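Local structure of GlcNAc-alpha-1,4-Gal-releasing endo-beta-galactosidase (Clostridium perfringens, 1UPS) at residues A[295-300]-A[376-381]; A[302-307]-A[311-316]; A[349-352]-A[356-359]; A[393-396]-A[400-403]. The protein probably hydrolyses O-glycosidic bonds as a family 16 endo-beta-galactosidase that releases GlcNAc-alpha-1,4-Gal, and carries a bound calcium ion. All blocks are in the same frame, centred on the assembly; numbering follows the deposited sequence.

Contact 1 of 4, residues A[295-300]-A[376-381]; sequences RNRQTG and DGYTRF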
loop_
_atom_site.group_PDB
_atom_site.type_symbol
_atom_site.label_atom_id
_atom_site.label_comp_id
_atom_site.label_asym_id
_atom_site.label_seq_id
_atom_site.Cartn_x
_atom_site.Cartn_y
_atom_site.Cartn_z
ATOM N N ARG A 295 -0.977 -16.982 17.421
ATOM C CA ARG A 295 -0.956 -18.424 17.205
ATOM C C ARG A 295 0.024 -18.813 16.097
ATOM O O ARG A 295 0.057 -18.172 15.036
ATOM C CB ARG A 295 -2.363 -18.887 16.828
ATOM C CG ARG A 295 -2.537 -20.417 16.772
ATOM C CD ARG A 295 -3.934 -20.860 16.301
ATOM N NE ARG A 295 -4.250 -22.164 16.890
ATOM C CZ ARG A 295 -5.312 -22.919 16.599
ATOM N NH1 ARG A 295 -6.221 -22.525 15.706
ATOM N NH2 ARG A 295 -5.457 -24.090 17.206
ATOM N N ASN A 296 0.795 -19.873 16.343
ATOM C CA ASN A 296 1.720 -20.419 15.349
ATOM C C ASN A 296 1.006 -21.225 14.264
ATOM O O ASN A 296 0.120 -22.041 14.561
ATOM C CB ASN A 296 2.761 -21.316 16.035
ATOM C CG ASN A 296 3.903 -21.692 15.100
ATOM O OD1 ASN A 296 3.900 -22.771 14.475
ATOM N ND2 ASN A 296 4.864 -20.785 14.959
ATOM N N ARG A 297 1.374 -21.007 13.006
ATOM C CA ARG A 297 0.707 -21.739 11.925
ATOM C C ARG A 297 0.975 -23.252 11.951
ATOM O O ARG A 297 0.058 -24.078 11.756
ATOM C CB ARG A 297 1.053 -21.162 10.546
ATOM C CG ARG A 297 0.295 -21.876 9.402
ATOM C CD ARG A 297 0.631 -21.321 8.015
ATOM N NE ARG A 297 -0.248 -21.880 6.989
ATOM C CZ ARG A 297 -0.214 -21.561 5.698
ATOM N NH1 ARG A 297 0.658 -20.664 5.244
ATOM N NH2 ARG A 297 -1.087 -22.143 4.851
ATOM N N GLN A 298 2.231 -23.613 12.175
ATOM C CA GLN A 298 2.629 -25.022 12.129
ATOM C C GLN A 298 2.100 -25.807 13.324
ATOM O O GLN A 298 1.535 -26.902 13.149
ATOM C CB GLN A 298 4.166 -25.152 12.001
ATOM C CG GLN A 298 4.700 -26.609 12.097
ATOM C CD GLN A 298 4.441 -27.454 10.870
ATOM O OE1 GLN A 298 3.652 -27.080 10.004
ATOM N NE2 GLN A 298 5.113 -28.617 10.786
ATOM N N THR A 299 2.246 -25.255 14.528
ATOM C CA THR A 299 1.928 -26.019 15.745
ATOM C C THR A 299 0.539 -25.762 16.292
ATOM O O THR A 299 0.061 -26.541 17.124
ATOM C CB THR A 299 2.908 -25.730 16.889
ATOM O OG1 THR A 299 2.770 -24.354 17.296
ATOM C CG2 THR A 299 4.388 -25.902 16.427
ATOM N N GLY A 300 -0.083 -24.666 15.864
ATOM C CA GLY A 300 -1.380 -24.269 16.401
ATOM C C GLY A 300 -1.338 -23.767 17.843
ATOM O O GLY A 300 -2.403 -23.578 18.451
ATOM N N ASP A 376 0.638 -15.414 2.754
ATOM C CA ASP A 376 -0.239 -16.549 2.652
ATOM C C ASP A 376 -1.370 -16.542 3.694
ATOM O O ASP A 376 -1.832 -17.600 4.108
ATOM C CB ASP A 376 0.635 -17.804 2.807
ATOM C CG ASP A 376 0.154 -18.945 2.002
ATOM O OD1 ASP A 376 0.519 -20.093 2.359
ATOM O OD2 ASP A 376 -0.589 -18.805 1.006
ATOM N N GLY A 377 -1.812 -15.349 4.105
ATOM C CA GLY A 377 -2.871 -15.196 5.091
ATOM C C GLY A 377 -2.404 -15.075 6.536
ATOM O O GLY A 377 -3.234 -14.897 7.449
ATOM N N TYR A 378 -1.089 -15.160 6.734
ATOM C CA TYR A 378 -0.443 -15.108 8.044
ATOM C C TYR A 378 0.559 -13.951 8.102
ATOM O O TYR A 378 0.638 -13.156 7.167
ATOM C CB TYR A 378 0.244 -16.447 8.338
ATOM C CG TYR A 378 -0.738 -17.603 8.487
ATOM C CD1 TYR A 378 -1.131 -18.050 9.752
ATOM C CD2 TYR A 378 -1.277 -18.236 7.363
ATOM C CE1 TYR A 378 -2.045 -19.110 9.889
ATOM C CE2 TYR A 378 -2.184 -19.285 7.487
ATOM C CZ TYR A 378 -2.559 -19.718 8.753
ATOM O OH TYR A 378 -3.455 -20.776 8.863
ATOM N N THR A 379 1.297 -13.852 9.204
ATOM C CA THR A 379 2.188 -12.720 9.460
ATOM C C THR A 379 3.552 -13.227 9.898
ATOM O O THR A 379 3.637 -14.053 10.809
ATOM C CB THR A 379 1.587 -11.858 10.601
ATOM O OG1 THR A 379 0.250 -11.469 10.257
ATOM C CG2 THR A 379 2.318 -10.521 10.748
ATOM N N ARG A 380 4.618 -12.712 9.283
ATOM C CA ARG A 380 5.967 -12.879 9.837
ATOM C C ARG A 380 6.401 -11.578 10.506
ATOM O O ARG A 380 5.985 -10.475 10.095
ATOM C CB ARG A 380 6.982 -13.259 8.738
ATOM C CG ARG A 380 6.611 -14.542 8.009
ATOM C CD ARG A 380 7.631 -15.018 7.004
ATOM N NE ARG A 380 8.851 -15.500 7.659
ATOM N N PHE A 381 7.239 -11.716 11.525
ATOM C CA PHE A 381 7.800 -10.588 12.244
ATOM C C PHE A 381 9.306 -10.622 12.060
ATOM O O PHE A 381 9.963 -11.588 12.463
ATOM C CB PHE A 381 7.464 -10.681 13.727
ATOM C CG PHE A 381 6.011 -10.517 14.024
ATOM C CD1 PHE A 381 5.222 -11.630 14.315
ATOM C CD2 PHE A 381 5.431 -9.255 14.005
ATOM C CE1 PHE A 381 3.866 -11.474 14.597
ATOM C CE2 PHE A 381 4.088 -9.098 14.279
ATOM C CZ PHE A 381 3.311 -10.195 14.568
HETATM O O HOH W 1 -2.666 -23.697 7.709
#
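Arg297 NH1 is gripped twice: Asp376 OD1 takes one bond, a salt bridge at 2.9 Å from NH1 and almost straight (173°), and the side-chain oxygen of Gln413 takes another. The carboxylate oxygen lies exactly in the guanidinium plane but is met on its anti side and from outside the carboxylate plane. Behind NH1 the rest of the side chain is laid over a face of Tyr378. With CG anti to the backbone N (chi1 -177°) and the chain extended to NE, Arg297 CD comes 3.6 Å from the centroid of the Tyr378 ring, a CH-pi contact, while Arg297 NE is 3.3 Å from Tyr378 CE2. The guanidinium lies nearly parallel to the ring (planes 12° apart) above its CE2 edge. Water 1 accepts from Arg297 NE at 3.1 Å and also bonds Tyr378 OH, tying guanidinium to phenol. Arginine suits this place: its methylenes cover the ring while its flat, charged end stacks on the rim and keeps N-H groups for polar partners; Trp410 adds a cation-pi contact. Strand 414-419 lies between the two segments: it pairs with strand 291-296, which the arginine follows, touches Tyr378 through Gln415, and through Trp414 bonds Thr379 on strand 378-383.

Contact 2 of 4, residues A[302-307]-A[311-316]; sequences FLYIEE and KVSYGD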
loop_
_atom_site.group_PDB
_atom_site.type_symbol
_atom_site.label_atom_id
_atom_site.label_comp_id
_atom_site.label_asym_id
_atom_site.label_seq_id
_atom_site.Cartn_x
_atom_site.Cartn_y
_atom_site.Cartn_z
ATOM N N PHE A 302 -0.227 -21.114 21.129
ATOM C CA PHE A 302 -0.321 -19.682 21.405
ATOM C C PHE A 302 0.849 -19.177 22.245
ATOM O O PHE A 302 1.330 -19.877 23.129
ATOM C CB PHE A 302 -1.645 -19.404 22.138
ATOM C CG PHE A 302 -2.865 -19.538 21.262
ATOM C CD1 PHE A 302 -3.490 -20.783 21.079
ATOM C CD2 PHE A 302 -3.387 -18.417 20.610
ATOM C CE1 PHE A 302 -4.644 -20.900 20.263
ATOM C CE2 PHE A 302 -4.523 -18.516 19.785
ATOM C CZ PHE A 302 -5.149 -19.760 19.608
ATOM N N LEU A 303 1.277 -17.934 21.994
ATOM C CA LEU A 303 2.336 -17.303 22.780
ATOM C C LEU A 303 1.847 -16.786 24.122
ATOM O O LEU A 303 0.807 -16.137 24.198
ATOM C CB LEU A 303 2.932 -16.108 22.020
ATOM C CG LEU A 303 3.518 -16.428 20.656
ATOM C CD1 LEU A 303 4.219 -15.178 20.093
ATOM C CD2 LEU A 303 4.472 -17.620 20.771
ATOM N N TYR A 304 2.624 -17.060 25.164
ATOM C CA TYR A 304 2.362 -16.507 26.484
ATOM C C TYR A 304 3.644 -16.372 27.295
ATOM O O TYR A 304 4.662 -16.979 26.965
ATOM C CB TYR A 304 1.313 -17.352 27.238
ATOM C CG TYR A 304 1.788 -18.731 27.664
ATOM C CD1 TYR A 304 2.243 -18.960 28.968
ATOM C CD2 TYR A 304 1.751 -19.816 26.777
ATOM C CE1 TYR A 304 2.659 -20.228 29.376
ATOM C CE2 TYR A 304 2.166 -21.101 27.186
ATOM C CZ TYR A 304 2.622 -21.290 28.477
ATOM O OH TYR A 304 3.042 -22.540 28.894
ATOM N N ILE A 305 3.589 -15.556 28.349
ATOM C CA ILE A 305 4.720 -15.405 29.264
ATOM C C ILE A 305 4.358 -16.020 30.599
ATOM O O ILE A 305 3.352 -15.643 31.212
ATOM C CB ILE A 305 5.105 -13.925 29.438
ATOM C CG1 ILE A 305 5.689 -13.374 28.135
ATOM C CG2 ILE A 305 6.135 -13.753 30.564
ATOM C CD1 ILE A 305 6.036 -11.891 28.204
ATOM N N GLU A 306 5.180 -16.981 31.013
ATOM C CA GLU A 306 5.057 -17.691 32.283
ATOM C C GLU A 306 5.854 -16.940 33.357
ATOM O O GLU A 306 6.905 -16.376 33.074
ATOM C CB GLU A 306 5.631 -19.101 32.093
ATOM C CG GLU A 306 5.284 -20.112 33.170
ATOM C CD GLU A 306 5.892 -21.483 32.911
ATOM O OE1 GLU A 306 5.290 -22.494 33.347
ATOM O OE2 GLU A 306 6.977 -21.562 32.289
ATOM N N GLU A 307 5.352 -16.934 34.591
ATOM C CA GLU A 307 6.065 -16.305 35.696
ATOM C C GLU A 307 7.398 -17.006 35.928
ATOM O O GLU A 307 7.492 -18.233 35.800
ATOM C CB GLU A 307 5.217 -16.355 36.975
ATOM C CG GLU A 307 4.523 -15.047 37.302
ATOM C CD GLU A 307 3.660 -15.149 38.547
ATOM O OE1 GLU A 307 4.222 -15.099 39.673
ATOM O OE2 GLU A 307 2.421 -15.279 38.395
ATOM N N LYS A 311 12.216 -16.878 29.054
ATOM C CA LYS A 311 11.846 -17.115 27.652
ATOM C C LYS A 311 10.373 -16.777 27.446
ATOM O O LYS A 311 9.632 -16.606 28.424
ATOM C CB LYS A 311 12.095 -18.582 27.279
ATOM C CG LYS A 311 13.530 -19.026 27.539
ATOM C CD LYS A 311 14.244 -19.476 26.275
ATOM C CE LYS A 311 15.740 -19.636 26.504
ATOM N NZ LYS A 311 16.042 -20.389 27.754
ATOM N N VAL A 312 9.946 -16.695 26.187
ATOM C CA VAL A 312 8.517 -16.595 25.869
ATOM C C VAL A 312 8.031 -18.009 25.529
ATOM O O VAL A 312 8.629 -18.682 24.699
ATOM C CB VAL A 312 8.257 -15.620 24.690
ATOM C CG1 VAL A 312 6.774 -15.505 24.379
ATOM C CG2 VAL A 312 8.844 -14.246 25.012
ATOM N N SER A 313 6.972 -18.459 26.195
ATOM C CA SER A 313 6.454 -19.814 26.020
ATOM C C SER A 313 5.432 -19.895 24.887
ATOM O O SER A 313 4.871 -18.883 24.463
ATOM C CB SER A 313 5.783 -20.287 27.322
ATOM O OG SER A 313 6.702 -20.308 28.412
ATOM N N TYR A 314 5.194 -21.102 24.389
ATOM C CA TYR A 314 3.995 -21.341 23.600
ATOM C C TYR A 314 3.332 -22.619 24.091
ATOM O O TYR A 314 4.004 -23.513 24.625
ATOM C CB TYR A 314 4.268 -21.399 22.082
ATOM C CG TYR A 314 5.152 -22.548 21.623
ATOM C CD1 TYR A 314 4.666 -23.863 21.597
ATOM C CD2 TYR A 314 6.461 -22.322 21.207
ATOM C CE1 TYR A 314 5.456 -24.928 21.190
ATOM C CE2 TYR A 314 7.275 -23.391 20.777
ATOM C CZ TYR A 314 6.757 -24.685 20.775
ATOM O OH TYR A 314 7.517 -25.761 20.379
ATOM N N GLY A 315 2.018 -22.693 23.933
ATOM C CA GLY A 315 1.294 -23.905 24.306
ATOM C C GLY A 315 -0.191 -23.758 24.047
ATOM O O GLY A 315 -0.626 -22.762 23.476
ATOM N N ASP A 316 -0.971 -24.761 24.456
ATOM C CA ASP A 316 -2.427 -24.678 24.317
ATOM C C ASP A 316 -2.950 -23.555 25.188
ATOM O O ASP A 316 -2.399 -23.285 26.277
ATOM C CB ASP A 316 -3.113 -25.953 24.828
ATOM C CG ASP A 316 -2.638 -27.206 24.147
ATOM O OD1 ASP A 316 -2.229 -27.135 22.958
ATOM O OD2 ASP A 316 -2.690 -28.321 24.734
HETATM O O HOH W 2 7.361 -17.766 29.410
#
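Strands 302-304 and 313-315 run antiparallel as a short hairpin: Phe302 with Gly315 and Tyr304 with Ser313 are hydrogen-bonded pairs, and Leu303 with Tyr314 is the non-hydrogen-bonded pair between them. Two bonds close each outer pair, among them Phe302 N to Gly315 O at 2.9 Å and Ser313 N to Tyr304 O at 2.8 Å. In the middle pair Leu303 CA and Tyr314 CA are 4.4 Å apart. Tyr314 CA also directs its hydrogen at Phe302 O, 3.1 Å from that CA. On the face shared by Tyr304 and Ser313, the tyrosine ring folds across to the partner strand. Its chi1 of 69° sets CG between the backbone N and the carbonyl carbon, which brings a face of the Tyr304 ring over Ser313 CB, 3.7 Å from the centroid in a CH-pi contact. Gly315 N lies at the edge of the same ring, 3.6 Å from Tyr304 CE2. Small residues suit both positions: serine offers a slim methylene to the ring, and glycine has no side chain to compete with it for space. The other face carries Leu303, whose CD2 packs 4.0 Å from Tyr314 CB. Near the connecting loop, water 2 accepts from Glu306 N, donates to Lys311 O and bonds Ser313 OG at 2.8 Å. Ser313 therefore does double duty, its methylene serving the aromatic ring and its hydroxyl the water. Where direct pairing of the strands gives way to the loop, this water lets backbone polar groups of both segments, and a buried hydroxyl, find partners.

Contact 3 of 4, residues A[349-352]-A[356-359]; sequences IENQ and IEHG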
loop_
_atom_site.group_PDB
_atom_site.type_symbol
_atom_site.label_atom_id
_atom_site.label_comp_id
_atom_site.label_asym_id
_atom_site.label_seq_id
_atom_site.Cartn_x
_atom_site.Cartn_y
_atom_site.Cartn_z
ATOM N N ILE A 349 15.352 -8.656 21.198
ATOM C CA ILE A 349 16.517 -9.547 21.047
ATOM C C ILE A 349 17.849 -8.870 21.422
ATOM O O ILE A 349 18.907 -9.211 20.877
ATOM C CB ILE A 349 16.586 -10.195 19.628
ATOM C CG1 ILE A 349 16.886 -9.160 18.533
ATOM C CG2 ILE A 349 15.292 -10.995 19.327
ATOM C CD1 ILE A 349 17.216 -9.774 17.153
ATOM N N GLU A 350 17.790 -7.945 22.375
ATOM C CA GLU A 350 18.973 -7.137 22.742
ATOM C C GLU A 350 20.239 -7.950 23.049
ATOM O O GLU A 350 21.343 -7.578 22.617
ATOM C CB GLU A 350 18.649 -6.194 23.911
ATOM C CG GLU A 350 19.732 -5.131 24.167
ATOM C CD GLU A 350 19.753 -4.010 23.139
ATOM O OE1 GLU A 350 20.673 -3.151 23.209
ATOM O OE2 GLU A 350 18.868 -3.963 22.251
ATOM N N ASN A 351 20.087 -9.050 23.787
ATOM C CA ASN A 351 21.243 -9.849 24.191
ATOM C C ASN A 351 21.649 -10.938 23.192
ATOM O O ASN A 351 22.644 -11.646 23.414
ATOM C CB ASN A 351 21.049 -10.421 25.605
ATOM C CG ASN A 351 21.108 -9.350 26.685
ATOM O OD1 ASN A 351 22.154 -8.715 26.893
ATOM N ND2 ASN A 351 19.991 -9.151 27.390
ATOM N N GLN A 352 20.882 -11.059 22.102
ATOM C CA GLN A 352 21.186 -11.971 20.992
ATOM C C GLN A 352 21.516 -13.390 21.473
ATOM O O GLN A 352 22.622 -13.917 21.233
ATOM C CB GLN A 352 22.323 -11.418 20.116
ATOM C CG GLN A 352 22.003 -10.094 19.424
ATOM C CD GLN A 352 23.115 -9.659 18.479
ATOM O OE1 GLN A 352 23.169 -10.114 17.337
ATOM N NE2 GLN A 352 24.018 -8.803 18.964
ATOM N N ILE A 356 13.760 -15.127 21.813
ATOM C CA ILE A 356 13.077 -13.864 22.065
ATOM C C ILE A 356 13.106 -13.597 23.569
ATOM O O ILE A 356 12.773 -14.481 24.369
ATOM C CB ILE A 356 11.604 -13.908 21.558
ATOM C CG1 ILE A 356 11.549 -14.182 20.051
ATOM C CG2 ILE A 356 10.880 -12.588 21.892
ATOM C CD1 ILE A 356 12.144 -13.053 19.186
ATOM N N GLU A 357 13.498 -12.378 23.941
ATOM C CA GLU A 357 13.516 -11.940 25.335
ATOM C C GLU A 357 12.283 -11.087 25.620
ATOM O O GLU A 357 11.629 -10.612 24.693
ATOM C CB GLU A 357 14.788 -11.107 25.607
ATOM C CG GLU A 357 16.076 -11.871 25.339
ATOM C CD GLU A 357 17.304 -10.988 25.455
ATOM O OE1 GLU A 357 17.601 -10.551 26.592
ATOM O OE2 GLU A 357 17.948 -10.719 24.413
ATOM N N HIS A 358 11.966 -10.892 26.896
ATOM C CA HIS A 358 10.887 -9.979 27.279
ATOM C C HIS A 358 11.286 -9.102 28.464
ATOM O O HIS A 358 11.727 -9.609 29.498
ATOM C CB HIS A 358 9.579 -10.727 27.599
ATOM C CG HIS A 358 9.729 -11.828 28.603
ATOM N ND1 HIS A 358 9.530 -11.634 29.952
ATOM C CD2 HIS A 358 10.046 -13.140 28.457
ATOM C CE1 HIS A 358 9.727 -12.771 30.597
ATOM N NE2 HIS A 358 10.042 -13.702 29.714
ATOM N N GLY A 359 11.134 -7.790 28.296
ATOM C CA GLY A 359 11.479 -6.842 29.347
ATOM C C GLY A 359 10.871 -5.478 29.121
ATOM O O GLY A 359 10.415 -5.146 28.025
#
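A type I beta turn from Ile349 to Gln352 leads out of strand 346-348, and the returning strand 357-359 reaches back to hold it through Glu357. The turn closes in the usual way, with Gln352 N bonded to Ile349 O. Glu357 then meets Asn351 with both carboxylate oxygens. Glu357 OE2 accepts from the backbone Asn351 N at 2.8 Å, and Glu357 OE1 accepts from Asn351 ND2 at 2.9 Å with a nearly straight bond (172°). Each oxygen uses its syn lone pair, and OE1 lies close to the amide plane, although amide and carboxylate planes are turned 35° apart. This two-pronged grip fixes the rotation of the carboxylate. Asparagine fits because CG stands beside its own backbone N (chi1 -70°), which puts ND2 and the backbone N-H within the span of one carboxylate; glutamate is long enough to bridge the gap. On the buried side Ile349 CG2 touches Ile356 CD1 at 3.8 Å, and Trp370 packs against both isoleucines. With the exposed Asn351 held by polar bonds and the buried Ile349 packed on Ile356, the arrangement is consistent with the hairpins of a ricin-like beta-trefoil, the fold this region probably has.

Contact 4 of 4, residues A[393-396]-A[400-403]; sequences TESY and LQYG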
loop_
_atom_site.group_PDB
_atom_site.type_symbol
_atom_site.label_atom_id
_atom_site.label_comp_id
_atom_site.label_asym_id
_atom_site.label_seq_id
_atom_site.Cartn_x
_atom_site.Cartn_y
_atom_site.Cartn_z
ATOM N N THR A 393 9.494 -20.935 15.594
ATOM C CA THR A 393 9.702 -22.075 16.506
ATOM C C THR A 393 10.186 -23.311 15.741
ATOM O O THR A 393 9.690 -24.417 15.954
ATOM C CB THR A 393 8.436 -22.434 17.377
ATOM O OG1 THR A 393 7.351 -22.843 16.523
ATOM C CG2 THR A 393 7.898 -21.211 18.123
ATOM N N GLU A 394 11.161 -23.128 14.856
ATOM C CA GLU A 394 11.600 -24.211 13.973
ATOM C C GLU A 394 12.315 -25.364 14.706
ATOM O O GLU A 394 12.436 -26.459 14.148
ATOM C CB GLU A 394 12.452 -23.664 12.808
ATOM C CG GLU A 394 12.903 -24.686 11.747
ATOM C CD GLU A 394 11.781 -25.482 11.072
ATOM O OE1 GLU A 394 12.074 -26.580 10.517
ATOM O OE2 GLU A 394 10.613 -25.033 11.074
ATOM N N SER A 395 12.790 -25.124 15.934
ATOM C CA SER A 395 13.352 -26.202 16.761
ATOM C C SER A 395 12.296 -26.863 17.657
ATOM O O SER A 395 12.565 -27.900 18.275
ATOM C CB SER A 395 14.524 -25.693 17.602
ATOM O OG SER A 395 15.533 -25.153 16.760
ATOM N N TYR A 396 11.101 -26.269 17.713
ATOM C CA TYR A 396 9.983 -26.801 18.510
ATOM C C TYR A 396 10.396 -27.138 19.943
ATOM O O TYR A 396 10.144 -28.259 20.438
ATOM C CB TYR A 396 9.397 -28.068 17.879
ATOM C CG TYR A 396 8.969 -27.994 16.431
ATOM C CD1 TYR A 396 9.881 -28.230 15.391
ATOM C CD2 TYR A 396 7.639 -27.731 16.096
ATOM C CE1 TYR A 396 9.477 -28.207 14.068
ATOM C CE2 TYR A 396 7.222 -27.704 14.767
ATOM C CZ TYR A 396 8.146 -27.945 13.759
ATOM O OH TYR A 396 7.735 -27.942 12.441
ATOM N N LEU A 400 10.032 -19.465 22.381
ATOM C CA LEU A 400 10.093 -18.658 21.162
ATOM C C LEU A 400 11.515 -18.321 20.748
ATOM O O LEU A 400 12.317 -17.843 21.563
ATOM C CB LEU A 400 9.322 -17.355 21.373
ATOM C CG LEU A 400 8.894 -16.546 20.154
ATOM C CD1 LEU A 400 8.060 -17.379 19.195
ATOM C CD2 LEU A 400 8.096 -15.297 20.612
ATOM N N GLN A 401 11.819 -18.565 19.475
ATOM C CA GLN A 401 13.165 -18.331 18.930
ATOM C C GLN A 401 13.178 -17.149 17.968
ATOM O O GLN A 401 12.128 -16.675 17.537
ATOM C CB GLN A 401 13.646 -19.563 18.160
ATOM C CG GLN A 401 13.762 -20.855 18.981
ATOM C CD GLN A 401 13.959 -22.055 18.094
ATOM O OE1 GLN A 401 12.992 -22.765 17.774
ATOM N NE2 GLN A 401 15.204 -22.274 17.657
ATOM N N TYR A 402 14.373 -16.668 17.626
ATOM C CA TYR A 402 14.526 -15.865 16.414
ATOM C C TYR A 402 15.677 -16.509 15.636
ATOM O O TYR A 402 16.545 -17.175 16.224
ATOM C CB TYR A 402 14.811 -14.367 16.697
ATOM C CG TYR A 402 16.194 -14.144 17.266
ATOM C CD1 TYR A 402 16.394 -14.093 18.649
ATOM C CD2 TYR A 402 17.314 -14.062 16.424
ATOM C CE1 TYR A 402 17.676 -13.921 19.179
ATOM C CE2 TYR A 402 18.592 -13.906 16.940
ATOM C CZ TYR A 402 18.761 -13.830 18.314
ATOM O OH TYR A 402 20.033 -13.699 18.808
ATOM N N GLY A 403 15.670 -16.313 14.327
ATOM C CA GLY A 403 16.737 -16.804 13.470
ATOM C C GLY A 403 16.421 -16.477 12.024
ATOM O O GLY A 403 15.360 -15.924 11.716
#
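This is a contact within a hairpin, in which a side chain of strand 401-403 braces the type I beta turn Thr393 to Tyr396 that follows strand 390-392. The bracing group is the amide of Gln401. Gln401 OE1 accepts from Ser395 N at 3.0 Å, the donor lying in the carbonyl plane on a lone pair, while Gln401 NE2 donates to Ser395 OG, also at 3.0 Å. In the second bond OG is tilted 19° from the amide plane. Between the two bonds, Ser395 CB rests 3.3 Å from Gln401 OE1. A chi1 of -58° places the serine hydroxyl beside its own backbone N, and so one residue presents a donor and an acceptor that match the two ends of a primary amide. That amide makes glutamine well suited here, since it supplies both the carbonyl and the N-H that this arrangement uses. Gln401 is a buried residue, and these bonds give both polar atoms of its side chain a partner. Beneath the turn, Thr393 CG2 approaches Leu400 CD1 at 4.0 Å. Trp414 of strand 414-419 packs on both of these residues, and Tyr314 of strand 313-315 touches Thr393.

All four contacts lie in the C-terminal part of the chain, which probably folds as a ricin-like beta-trefoil, away from the calcium ion. Contacts 2, 3 and 4 come in series along the chain, in the hairpins 302-304/313-315, 346-348/357-359 and 390-392/401-403, with centres 13 to 15 Å apart. Their meeting point is Leu400, whose N bonds Val312 O at 2.8 Å and whose O accepts from Ile356 N at 3.1 Å. Contact 1 spans the chain more widely, with contacts 2 and 3 nested inside the loop it closes; it touches contacts 2 and 4, its centre about 13 Å from that of contact 4. Three similar hairpins joined by backbone bonds fit the threefold design of a trefoil.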